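Local coordinates for protein nitroalkane oxidase (Podospora anserina, PDB 3MKH) that oxidises primary and secondary nitroalkanes to aldehydes or ketones with FAD, releasing nitrite and reducing molecular oxygen to hydrogen peroxide, at residues F97-G102 and S127-L132; C182-V187 and L210-D215. All blocks are in the same frame, centred on the assembly; numbering follows the deposited sequence.

Interaction 1: F97-G102 and S127-L132. With FAD (flavin-adenine dinucleotide), chain E.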
# COMPACT_ATOMS: atom_id res chain seq x y z
N PHE A 97 -17.40 11.95 -24.51
CA PHE A 97 -17.24 10.50 -24.43
C PHE A 97 -18.52 9.79 -23.99
O PHE A 97 -18.80 8.66 -24.40
CB PHE A 97 -16.08 10.12 -23.49
CG PHE A 97 -14.76 10.71 -23.92
CD1 PHE A 97 -14.51 10.97 -25.26
CD2 PHE A 97 -13.77 10.99 -22.99
CE1 PHE A 97 -13.30 11.51 -25.67
CE2 PHE A 97 -12.56 11.52 -23.38
CZ PHE A 97 -12.32 11.78 -24.73
N ALA A 98 -19.31 10.46 -23.15
CA ALA A 98 -20.56 9.87 -22.65
C ALA A 98 -21.56 9.63 -23.79
O ALA A 98 -22.34 8.68 -23.75
CB ALA A 98 -21.17 10.77 -21.57
N THR A 99 -21.55 10.50 -24.79
CA THR A 99 -22.42 10.28 -25.96
C THR A 99 -21.94 9.01 -26.67
O THR A 99 -22.74 8.23 -27.17
CB THR A 99 -22.40 11.48 -26.92
OG1 THR A 99 -23.19 12.54 -26.38
CG2 THR A 99 -22.94 11.10 -28.31
N GLY A 100 -20.64 8.79 -26.67
CA GLY A 100 -20.09 7.57 -27.27
C GLY A 100 -20.55 6.33 -26.53
O GLY A 100 -20.87 5.31 -27.14
N LEU A 101 -20.60 6.41 -25.21
CA LEU A 101 -21.10 5.29 -24.41
C LEU A 101 -22.58 5.04 -24.70
O LEU A 101 -23.02 3.88 -24.80
CB LEU A 101 -20.88 5.56 -22.91
CG LEU A 101 -21.43 4.47 -21.97
CD1 LEU A 101 -20.77 3.12 -22.20
CD2 LEU A 101 -21.29 4.89 -20.51
N GLY A 102 -23.35 6.11 -24.85
CA GLY A 102 -24.76 6.00 -25.17
C GLY A 102 -25.01 5.34 -26.52
O GLY A 102 -26.00 4.64 -26.71
N SER A 127 -25.72 19.37 -32.35
CA SER A 127 -25.07 18.95 -31.12
C SER A 127 -25.90 17.89 -30.42
O SER A 127 -26.26 18.06 -29.26
CB SER A 127 -24.86 20.17 -30.21
OG SER A 127 -26.07 20.91 -30.08
N PRO A 128 -26.18 16.77 -31.12
CA PRO A 128 -27.01 15.71 -30.53
C PRO A 128 -26.29 15.02 -29.37
O PRO A 128 -25.09 14.80 -29.43
CB PRO A 128 -27.21 14.73 -31.69
CG PRO A 128 -25.98 14.92 -32.57
CD PRO A 128 -25.64 16.39 -32.44
N LEU A 129 -27.05 14.67 -28.33
CA LEU A 129 -26.53 14.00 -27.15
C LEU A 129 -27.17 12.63 -27.02
O LEU A 129 -28.37 12.48 -27.27
CB LEU A 129 -26.87 14.80 -25.90
CG LEU A 129 -26.11 16.09 -25.65
CD1 LEU A 129 -26.85 16.92 -24.61
CD2 LEU A 129 -24.70 15.77 -25.20
N ALA A 130 -26.36 11.65 -26.62
CA ALA A 130 -26.85 10.30 -26.35
C ALA A 130 -26.43 9.92 -24.94
O ALA A 130 -25.47 10.48 -24.40
CB ALA A 130 -26.28 9.28 -27.38
N SER A 131 -27.16 8.99 -24.33
CA SER A 131 -26.92 8.60 -22.95
C SER A 131 -27.20 7.12 -22.77
O SER A 131 -28.17 6.60 -23.32
CB SER A 131 -27.84 9.40 -22.02
OG SER A 131 -27.56 9.11 -20.66
N LEU A 132 -26.33 6.43 -22.03
CA LEU A 132 -26.61 5.06 -21.60
C LEU A 132 -27.21 5.17 -20.20
O LEU A 132 -26.54 5.54 -19.22
CB LEU A 132 -25.33 4.21 -21.62
CG LEU A 132 -25.36 2.78 -21.04
CD1 LEU A 132 -26.65 2.06 -21.33
CD2 LEU A 132 -24.18 1.97 -21.56
PA FAD E . -23.78 0.83 -6.33
O1A FAD E . -24.91 -0.08 -6.55
O2A FAD E . -24.04 2.25 -6.08
O5B FAD E . -22.90 0.24 -5.12
C5B FAD E . -22.27 1.10 -4.17
C4B FAD E . -21.24 0.38 -3.30
O4B FAD E . -21.90 -0.61 -2.51
C3B FAD E . -20.21 -0.37 -4.14
O3B FAD E . -19.10 0.47 -4.43
C2B FAD E . -19.78 -1.49 -3.20
O2B FAD E . -18.74 -1.03 -2.34
C1B FAD E . -21.04 -1.78 -2.39
N9A FAD E . -21.71 -2.97 -2.97
C8A FAD E . -22.93 -3.00 -3.51
N7A FAD E . -23.20 -4.23 -3.93
C5A FAD E . -22.15 -4.99 -3.66
C6A FAD E . -21.85 -6.33 -3.87
N6A FAD E . -22.73 -7.14 -4.45
N1A FAD E . -20.67 -6.80 -3.46
C2A FAD E . -19.79 -6.01 -2.88
N3A FAD E . -20.04 -4.73 -2.67
C4A FAD E . -21.20 -4.19 -3.05
N1 FAD E . -24.32 5.74 -15.07
C2 FAD E . -24.97 5.45 -16.26
O2 FAD E . -25.90 4.65 -16.26
N3 FAD E . -24.56 6.05 -17.45
C4 FAD E . -23.51 6.96 -17.45
O4 FAD E . -23.16 7.49 -18.51
C4X FAD E . -22.86 7.25 -16.26
N5 FAD E . -21.79 8.16 -16.23
C5X FAD E . -21.39 8.69 -15.01
C6 FAD E . -20.58 9.82 -14.95
C7 FAD E . -20.19 10.35 -13.72
C7M FAD E . -19.31 11.59 -13.65
C8 FAD E . -20.61 9.73 -12.55
C8M FAD E . -20.19 10.30 -11.19
C9 FAD E . -21.41 8.60 -12.61
C9A FAD E . -21.80 8.08 -13.83
N10 FAD E . -22.61 6.95 -13.89
C10 FAD E . -23.26 6.65 -15.08
C1' FAD E . -22.76 6.06 -12.72
C2' FAD E . -21.64 5.01 -12.67
O2' FAD E . -21.72 4.17 -13.81
C3' FAD E . -21.66 4.16 -11.39
O3' FAD E . -20.47 3.39 -11.35
C4' FAD E . -22.86 3.21 -11.30
O4' FAD E . -24.02 3.90 -10.85
C5' FAD E . -22.56 2.07 -10.32
O5' FAD E . -22.17 2.57 -9.04
P FAD E . -21.53 1.60 -7.95
O1P FAD E . -20.53 0.76 -8.60
O2P FAD E . -21.13 2.40 -6.79
O3P FAD E . -22.79 0.66 -7.58
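Gly102 rests directly on the backbone of Ser131 and Leu132, its CA lying 3.5 Å from Leu132 N. A methyl group built on this glycine would point at the strand and run into Ser131 N, so the bare backbone lets helix 97-102 come within 5.5 Å of strand 130-132, the two axes inclined at 65°. One turn earlier, Thr99 covers the start of the strand. With OG1 anti to its carbonyl carbon (chi1 -76°), Thr99 presents that oxygen to Ala130 N, which donates a weak but nearly straight hydrogen bond to it (3.3 Å, 173° at the hydrogen). The methyl CG2 lies against Ala130 CB at 3.9 Å, while Thr99 CA makes a CH...O contact of 3.4 Å with Ala130 O. At the flavin end, Leu101 and Leu132 cross obliquely, and CD1 of the first meets CD2 of the second at 3.7 Å. The other methyl of Leu101, CD2, approaches FAD O4 at 3.8 Å. Leu132 adds the polar link: its carbonyl O accepts from flavin N3 at 2.7 Å, fixing the pyrimidine edge of the isoalloxazine to the strand. Both leucines thus line the FAD pocket, and the Leu101 side chain also lies close to Asp399, the inferred proton acceptor.

In the second shell, Thr99 OG1 is also hydrogen-bonded to Tyr51 and Asn173, and Tyr51 OH reaches Pro128 O as well, tying the threonine to the loop before the strand. Ser131 turns away from the helix and its OG bonds to Thr172 O. Helix 262-298 touches Leu101 through Ser273 and Leu132 through Ala269 and Phe270; helix 48-56 meets Leu129 through Tyr51, and strand 184-191 pairs in parallel with strand 130-133.

Interaction 2: C182-V187 and L210-D215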
# COMPACT_ATOMS: atom_id res chain seq x y z
N CYS A 182 -32.52 14.13 -23.57
CA CYS A 182 -31.52 14.16 -24.63
C CYS A 182 -32.09 13.58 -25.94
O CYS A 182 -33.21 13.07 -25.96
CB CYS A 182 -30.26 13.40 -24.19
SG CYS A 182 -30.47 11.59 -24.12
N ASP A 183 -31.31 13.67 -27.01
CA ASP A 183 -31.74 13.14 -28.32
C ASP A 183 -31.97 11.63 -28.34
O ASP A 183 -32.93 11.16 -28.94
CB ASP A 183 -30.70 13.49 -29.39
CG ASP A 183 -30.42 14.98 -29.46
OD1 ASP A 183 -30.90 15.62 -30.42
OD2 ASP A 183 -29.72 15.50 -28.57
N LEU A 184 -31.07 10.88 -27.71
CA LEU A 184 -31.16 9.42 -27.80
C LEU A 184 -30.70 8.77 -26.50
O LEU A 184 -29.52 8.80 -26.18
CB LEU A 184 -30.32 8.91 -28.97
CG LEU A 184 -30.42 7.41 -29.21
CD1 LEU A 184 -31.88 7.04 -29.41
CD2 LEU A 184 -29.59 7.01 -30.45
N ALA A 185 -31.62 8.18 -25.76
CA ALA A 185 -31.27 7.51 -24.51
C ALA A 185 -31.45 6.00 -24.68
O ALA A 185 -32.48 5.56 -25.18
CB ALA A 185 -32.17 8.02 -23.36
N CYS A 186 -30.44 5.22 -24.30
CA CYS A 186 -30.59 3.77 -24.22
C CYS A 186 -30.98 3.41 -22.79
O CYS A 186 -30.12 3.41 -21.90
CB CYS A 186 -29.30 3.05 -24.61
SG CYS A 186 -28.91 3.20 -26.38
N VAL A 187 -32.26 3.11 -22.56
CA VAL A 187 -32.75 2.93 -21.20
C VAL A 187 -32.74 1.46 -20.84
O VAL A 187 -33.43 0.63 -21.47
CB VAL A 187 -34.15 3.53 -21.00
CG1 VAL A 187 -34.61 3.36 -19.54
CG2 VAL A 187 -34.12 5.00 -21.38
N LEU A 210 -34.88 2.21 -26.53
CA LEU A 210 -34.54 3.56 -26.93
C LEU A 210 -35.64 4.54 -26.52
O LEU A 210 -36.82 4.21 -26.57
CB LEU A 210 -34.29 3.65 -28.44
CG LEU A 210 -33.19 2.72 -28.98
CD1 LEU A 210 -32.97 2.94 -30.49
CD2 LEU A 210 -31.90 2.89 -28.17
N VAL A 211 -35.22 5.73 -26.11
CA VAL A 211 -36.13 6.84 -25.86
C VAL A 211 -35.52 8.11 -26.46
O VAL A 211 -34.44 8.55 -26.05
CB VAL A 211 -36.38 7.07 -24.35
CG1 VAL A 211 -37.26 8.32 -24.13
CG2 VAL A 211 -37.03 5.84 -23.73
N THR A 212 -36.22 8.70 -27.42
CA THR A 212 -35.72 9.90 -28.09
C THR A 212 -36.41 11.12 -27.53
O THR A 212 -37.46 11.02 -26.89
CB THR A 212 -35.97 9.86 -29.62
OG1 THR A 212 -37.38 9.94 -29.89
CG2 THR A 212 -35.41 8.58 -30.23
N ARG A 213 -35.82 12.29 -27.75
CA ARG A 213 -36.48 13.53 -27.36
C ARG A 213 -37.86 13.65 -28.04
O ARG A 213 -38.82 14.10 -27.44
CB ARG A 213 -35.60 14.74 -27.65
CG ARG A 213 -36.28 16.09 -27.39
CD ARG A 213 -36.89 16.20 -25.98
NE ARG A 213 -37.31 17.59 -25.77
CZ ARG A 213 -36.52 18.55 -25.32
NH1 ARG A 213 -35.26 18.28 -24.98
NH2 ARG A 213 -36.97 19.80 -25.21
N ALA A 214 -37.95 13.21 -29.30
CA ALA A 214 -39.23 13.19 -30.01
C ALA A 214 -40.28 12.33 -29.29
O ALA A 214 -41.44 12.73 -29.21
CB ALA A 214 -39.04 12.72 -31.44
N ASP A 215 -39.88 11.17 -28.76
CA ASP A 215 -40.77 10.34 -27.94
C ASP A 215 -41.26 11.11 -26.72
O ASP A 215 -42.45 11.10 -26.40
CB ASP A 215 -40.06 9.08 -27.45
CG ASP A 215 -39.77 8.08 -28.57
OD1 ASP A 215 -40.62 7.88 -29.46
OD2 ASP A 215 -38.68 7.48 -28.55
O HOH W 1 -34.17 10.79 -24.35
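Ala185 and Val211 form the antiparallel hydrogen-bonded pair at the heart of this contact. Each N-H reaches the carbonyl of the other residue: Ala185 N to Val211 O at 2.9 Å, and Val211 N to Ala185 O at the same length. Where the chain leaves the strand and enters the helix, Arg213 N gives Asp183 O a weak, longer bond of 3.3 Å. A water links strand 210-212 to the loop before strand 184-187 by donating to both Val211 O and Cys182 O, so Val211 O receives two hydrogen bonds.

A capping box opens the helix. OG1 of Thr212, between the backbone N and the carbonyl carbon (chi1 68°), accepts from Asp215 N at 3.0 Å, and Asp215 OD2 accepts in return from Thr212 N at 3.0 Å, on the anti side of the carboxylate. A valine in place of Thr212 would probably leave Asp215 N without its capping acceptor and weaken the start of the helix. Salt bridges extend outward: Asp215 OD1 pairs with Arg218, and the bent Arg213 side chain reaches Asp217 and Asp178.

Apolar contacts occupy both faces of the sheet. On one, Cys186 SG presses against Leu210 CD2 at 3.5 Å, and Leu184 CD1 meets the Thr212 methyl CG2 at 3.9 Å. On the other, the CG2 methyls of Val187 and Val211 touch at 3.8 Å.

The face bearing Leu184, Cys186 and Leu210 packs on Ile106 of helix 90-109, while Phe117 of helix 115-118 touches Leu210 and Thr212. Strand 184-191 thus lies between strand 130-133, its parallel neighbour here, and strand 206-212, from which helix 213-219 leaves.

In the fold
From the N terminus, helix 90-109 carries 97-102, and the chain passes through short helix 115-118 before 127-132 closes interaction 1. Interaction 2 opens only later, at 182-187, and closes at 210-215 after 22 intervening residues, so the two loops follow in series without nesting or crossing. They meet in the same mixed sheet, their centres about 11 Å apart: Asp183 OD2 lies 2.8 Å from Leu129 N, Ser131 O lies 2.8 Å from Cys186 N, and both pairs are probable hydrogen bonds. Interaction 1 joins the helical N-terminal part to the strand beside the flavin; interaction 2 carries the sheet onward to helix 213-219.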